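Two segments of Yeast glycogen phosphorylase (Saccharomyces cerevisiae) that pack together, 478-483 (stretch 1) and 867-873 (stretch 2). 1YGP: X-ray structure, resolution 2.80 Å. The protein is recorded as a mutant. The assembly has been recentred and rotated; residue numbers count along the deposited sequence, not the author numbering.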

ATOM      1  N   SER A 478      30.547  -3.637 -23.847  1.00 13.88           N
ATOM      2  CA  SER A 478      29.830  -2.584 -24.550  1.00 13.36           C
ATOM      3  C   SER A 478      30.428  -2.268 -25.912  1.00 14.07           C
ATOM      4  O   SER A 478      31.614  -2.503 -26.147  1.00 16.19           O
ATOM      5  CB  SER A 478      29.871  -1.321 -23.741  1.00 12.48           C
ATOM      6  OG  SER A 478      29.355  -1.522 -22.443  1.00 16.72           O
ATOM      7  N   HIS A 479      29.672  -1.713 -26.851  1.00 11.00           N
ATOM      8  CA  HIS A 479      30.302  -1.257 -28.063  1.00 10.90           C
ATOM      9  C   HIS A 479      30.666   0.216 -27.977  1.00 16.23           C
ATOM     10  O   HIS A 479      31.164   0.764 -28.963  1.00 20.23           O
ATOM     11  CB  HIS A 479      29.401  -1.459 -29.256  1.00  6.93           C
ATOM     12  CG  HIS A 479      28.238  -0.498 -29.376  1.00  7.93           C
ATOM     13  ND1 HIS A 479      27.017  -0.697 -28.915  1.00 13.74           N
ATOM     14  CD2 HIS A 479      28.256   0.714 -30.027  1.00  9.49           C
ATOM     15  CE1 HIS A 479      26.282   0.334 -29.260  1.00 14.36           C
ATOM     16  NE2 HIS A 479      27.038   1.176 -29.925  1.00 12.95           N
ATOM     17  N   LYS A 480      30.364   0.954 -26.908  1.00 18.44           N
ATOM     18  CA  LYS A 480      30.717   2.367 -26.860  1.00 16.49           C
ATOM     19  C   LYS A 480      30.848   2.741 -25.406  1.00 16.97           C
ATOM     20  O   LYS A 480      30.047   2.195 -24.634  1.00 23.99           O
ATOM     21  CB  LYS A 480      29.619   3.184 -27.495  1.00 12.43           C
ATOM     22  CG  LYS A 480      29.968   4.639 -27.733  1.00 15.64           C
ATOM     23  CD  LYS A 480      31.008   4.753 -28.819  1.00 24.22           C
ATOM     24  CE  LYS A 480      30.485   4.228 -30.142  1.00 25.81           C
ATOM     25  NZ  LYS A 480      31.545   4.286 -31.127  1.00 33.90           N
ATOM     26  N   VAL A 481      31.813   3.548 -24.954  1.00 14.53           N
ATOM     27  CA  VAL A 481      31.774   4.035 -23.574  1.00 12.92           C
ATOM     28  C   VAL A 481      31.840   5.549 -23.715  1.00 11.48           C
ATOM     29  O   VAL A 481      32.366   6.058 -24.708  1.00 10.38           O
ATOM     30  CB  VAL A 481      32.951   3.474 -22.639  1.00 11.83           C
ATOM     31  CG1 VAL A 481      33.752   2.458 -23.417  1.00 15.21           C
ATOM     32  CG2 VAL A 481      33.832   4.578 -22.070  1.00 10.82           C
ATOM     33  N   ASN A 482      31.252   6.325 -22.819  1.00 11.44           N
ATOM     34  CA  ASN A 482      31.295   7.770 -22.953  1.00 13.05           C
ATOM     35  C   ASN A 482      31.432   8.486 -21.641  1.00 11.11           C
ATOM     36  O   ASN A 482      30.958   8.015 -20.611  1.00 13.77           O
ATOM     37  CB  ASN A 482      30.040   8.320 -23.639  1.00 15.05           C
ATOM     38  CG  ASN A 482      28.726   8.149 -22.887  1.00 14.17           C
ATOM     39  OD1 ASN A 482      28.093   7.086 -22.929  1.00 17.78           O
ATOM     40  ND2 ASN A 482      28.271   9.182 -22.188  1.00  9.44           N
ATOM     41  N   GLY A 483      32.149   9.591 -21.641  1.00 10.06           N
ATOM     42  CA  GLY A 483      32.219  10.427 -20.464  1.00  8.11           C
ATOM     43  C   GLY A 483      31.097  11.465 -20.585  1.00 10.93           C
ATOM     44  O   GLY A 483      30.453  11.618 -21.636  1.00  9.58           O
ATOM     45  N   GLU A 867      22.592  13.678 -29.553  1.00 10.01           N
ATOM     46  CA  GLU A 867      23.925  13.145 -29.727  1.00 10.24           C
ATOM     47  C   GLU A 867      23.949  11.664 -29.465  1.00 14.78           C
ATOM     48  O   GLU A 867      24.527  10.897 -30.246  1.00 17.40           O
ATOM     49  CB  GLU A 867      24.930  13.797 -28.786  1.00  9.83           C
ATOM     50  CG  GLU A 867      25.012  15.312 -28.928  1.00 10.55           C
ATOM     51  CD  GLU A 867      26.376  15.863 -28.583  1.00 18.55           C
ATOM     52  OE1 GLU A 867      26.796  15.851 -27.423  1.00 25.68           O
ATOM     53  OE2 GLU A 867      27.038  16.309 -29.509  1.00 28.41           O
ATOM     54  N   TYR A 868      23.287  11.233 -28.392  1.00 16.71           N
ATOM     55  CA  TYR A 868      23.268   9.828 -28.039  1.00 11.46           C
ATOM     56  C   TYR A 868      22.581   9.046 -29.128  1.00 11.64           C
ATOM     57  O   TYR A 868      23.152   8.061 -29.611  1.00 12.51           O
ATOM     58  CB  TYR A 868      22.528   9.607 -26.739  1.00  9.88           C
ATOM     59  CG  TYR A 868      23.342   9.692 -25.456  1.00  6.10           C
ATOM     60  CD1 TYR A 868      24.059   8.582 -25.019  1.00  2.73           C
ATOM     61  CD2 TYR A 868      23.290  10.837 -24.673  1.00  2.70           C
ATOM     62  CE1 TYR A 868      24.710   8.607 -23.795  1.00  4.30           C
ATOM     63  CE2 TYR A 868      23.943  10.862 -23.444  1.00  6.94           C
ATOM     64  CZ  TYR A 868      24.649   9.749 -23.000  1.00  7.93           C
ATOM     65  OH  TYR A 868      25.264   9.774 -21.751  1.00 12.61           O
ATOM     66  N   SER A 869      21.420   9.525 -29.577  1.00 13.13           N
ATOM     67  CA  SER A 869      20.679   8.846 -30.617  1.00 16.49           C
ATOM     68  C   SER A 869      21.510   8.714 -31.874  1.00 20.92           C
ATOM     69  O   SER A 869      21.566   7.618 -32.445  1.00 30.22           O
ATOM     70  CB  SER A 869      19.405   9.587 -30.968  1.00 15.77           C
ATOM     71  OG  SER A 869      18.553   9.680 -29.834  1.00 21.79           O
ATOM     72  N   ASP A 870      22.252   9.738 -32.276  1.00 19.08           N
ATOM     73  CA  ASP A 870      22.987   9.636 -33.509  1.00 18.39           C
ATOM     74  C   ASP A 870      24.340   8.964 -33.451  1.00 20.56           C
ATOM     75  O   ASP A 870      24.712   8.346 -34.454  1.00 26.00           O
ATOM     76  CB  ASP A 870      23.125  11.026 -34.086  1.00 23.42           C
ATOM     77  CG  ASP A 870      21.769  11.635 -34.436  1.00 30.49           C
ATOM     78  OD1 ASP A 870      20.852  10.889 -34.821  1.00 30.90           O
ATOM     79  OD2 ASP A 870      21.640  12.863 -34.316  1.00 30.50           O
ATOM     80  N   THR A 871      25.115   8.999 -32.368  1.00 17.99           N
ATOM     81  CA  THR A 871      26.416   8.357 -32.438  1.00 18.41           C
ATOM     82  C   THR A 871      26.435   6.957 -31.845  1.00 18.27           C
ATOM     83  O   THR A 871      27.126   6.048 -32.315  1.00 22.11           O
ATOM     84  CB  THR A 871      27.472   9.242 -31.736  1.00 17.78           C
ATOM     85  OG1 THR A 871      27.132   9.376 -30.367  1.00 27.97           O
ATOM     86  CG2 THR A 871      27.525  10.624 -32.360  1.00 19.51           C
ATOM     87  N   ILE A 872      25.628   6.769 -30.807  1.00 17.37           N
ATOM     88  CA  ILE A 872      25.672   5.533 -30.059  1.00 11.16           C
ATOM     89  C   ILE A 872      24.526   4.604 -30.380  1.00  7.99           C
ATOM     90  O   ILE A 872      24.757   3.464 -30.780  1.00  8.01           O
ATOM     91  CB  ILE A 872      25.718   5.913 -28.543  1.00 11.68           C
ATOM     92  CG1 ILE A 872      26.994   6.767 -28.276  1.00 12.57           C
ATOM     93  CG2 ILE A 872      25.703   4.650 -27.683  1.00  7.96           C
ATOM     94  CD1 ILE A 872      27.216   7.399 -26.892  1.00  2.00           C
ATOM     95  N   TRP A 873      23.292   5.053 -30.192  1.00  7.02           N
ATOM     96  CA  TRP A 873      22.170   4.150 -30.329  1.00 11.41           C
ATOM     97  C   TRP A 873      21.741   3.856 -31.757  1.00 16.80           C
ATOM     98  O   TRP A 873      21.128   2.828 -32.037  1.00 16.93           O
ATOM     99  CB  TRP A 873      20.967   4.702 -29.556  1.00 10.06           C
ATOM    100  CG  TRP A 873      21.165   4.855 -28.049  1.00 15.00           C
ATOM    101  CD1 TRP A 873      22.041   4.074 -27.323  1.00 13.46           C
ATOM    102  CD2 TRP A 873      20.564   5.820 -27.277  1.00 13.43           C
ATOM    103  NE1 TRP A 873      22.011   4.558 -26.109  1.00 11.16           N
ATOM    104  CE2 TRP A 873      21.157   5.588 -26.024  1.00  9.25           C
ATOM    105  CE3 TRP A 873      19.622   6.839 -27.455  1.00  6.97           C
ATOM    106  CZ2 TRP A 873      20.829   6.378 -24.930  1.00  8.14           C
ATOM    107  CZ3 TRP A 873      19.293   7.621 -26.356  1.00  8.61           C
ATOM    108  CH2 TRP A 873      19.890   7.397 -25.109  1.00 11.94           C
TER

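The most unusual feature of this contact is a wider, pi-type turn in the helix, over 868-873. Within it, the O of Tyr 868 accepts hydrogen bonds from the N of Ile 872 at 3.0 Å and the N of Trp 873 at 3.1 Å. The contact falls on this segment, chiefly through Ile 872. NE2 of His 479 donates a hydrogen bond to the backbone O of Ile 872, at 3.3 Å. The bond is weak. The carbonyl lies at the edge of the imidazole ring and near its plane, where an N-H can reach it.

The two stretches are far apart in sequence: touching residues are at least 386 positions apart. The strand that includes Val 481 to Gly 483 packs against a helix that begins before Glu 867. Their N-to-C directions differ by 143°, so they run roughly antiparallel but well off true alignment. The axes come no closer than 9.9 Å. The nearest alpha carbons, CA of Lys 480 and CA of Ile 872, are 6.8 Å apart. The contact is small and buries 254 Å² in total.

Along the strand, side chains alternate. Lys 480 and Asn 482 point toward the helix. Val 481 points away and makes no contact. The chain turns a corner at His 479, whose CA-to-CB bond points sideways. Its chi1 is p, and the end of its ring comes nearer to the helix.

Ile 872 is the centre of the packing and has the largest covered area. Its CG1 lies 3.7 Å from CG of Lys 480. This is a contact between aliphatic carbons, so the lysine serves here through its methylene chain. Its charged NZ is hydrogen-bonded elsewhere in the structure. The CD1 of Ile 872 also comes within 4.1 Å of OD1 of Asn 482.

Asn 482 provides the second polar link. Its ND2 donates a hydrogen bond to OH of Tyr 868, at 3.1 Å. The tyrosine points sideways at CB, but its long ring brings the hydroxyl to the strand. The same ND2 donates a weak hydrogen bond to the O of Gly 483, at 3.3 Å. This ties the amide to its own strand as well as to the helix. Asn 482 and Tyr 868 are both buried, so the bond pairs polar groups away from solvent.

On the helix, OG1 of Thr 871 donates a hydrogen bond to the O of Glu 867 at 3.0 Å. Thr 871 is only marginally covered by the strand.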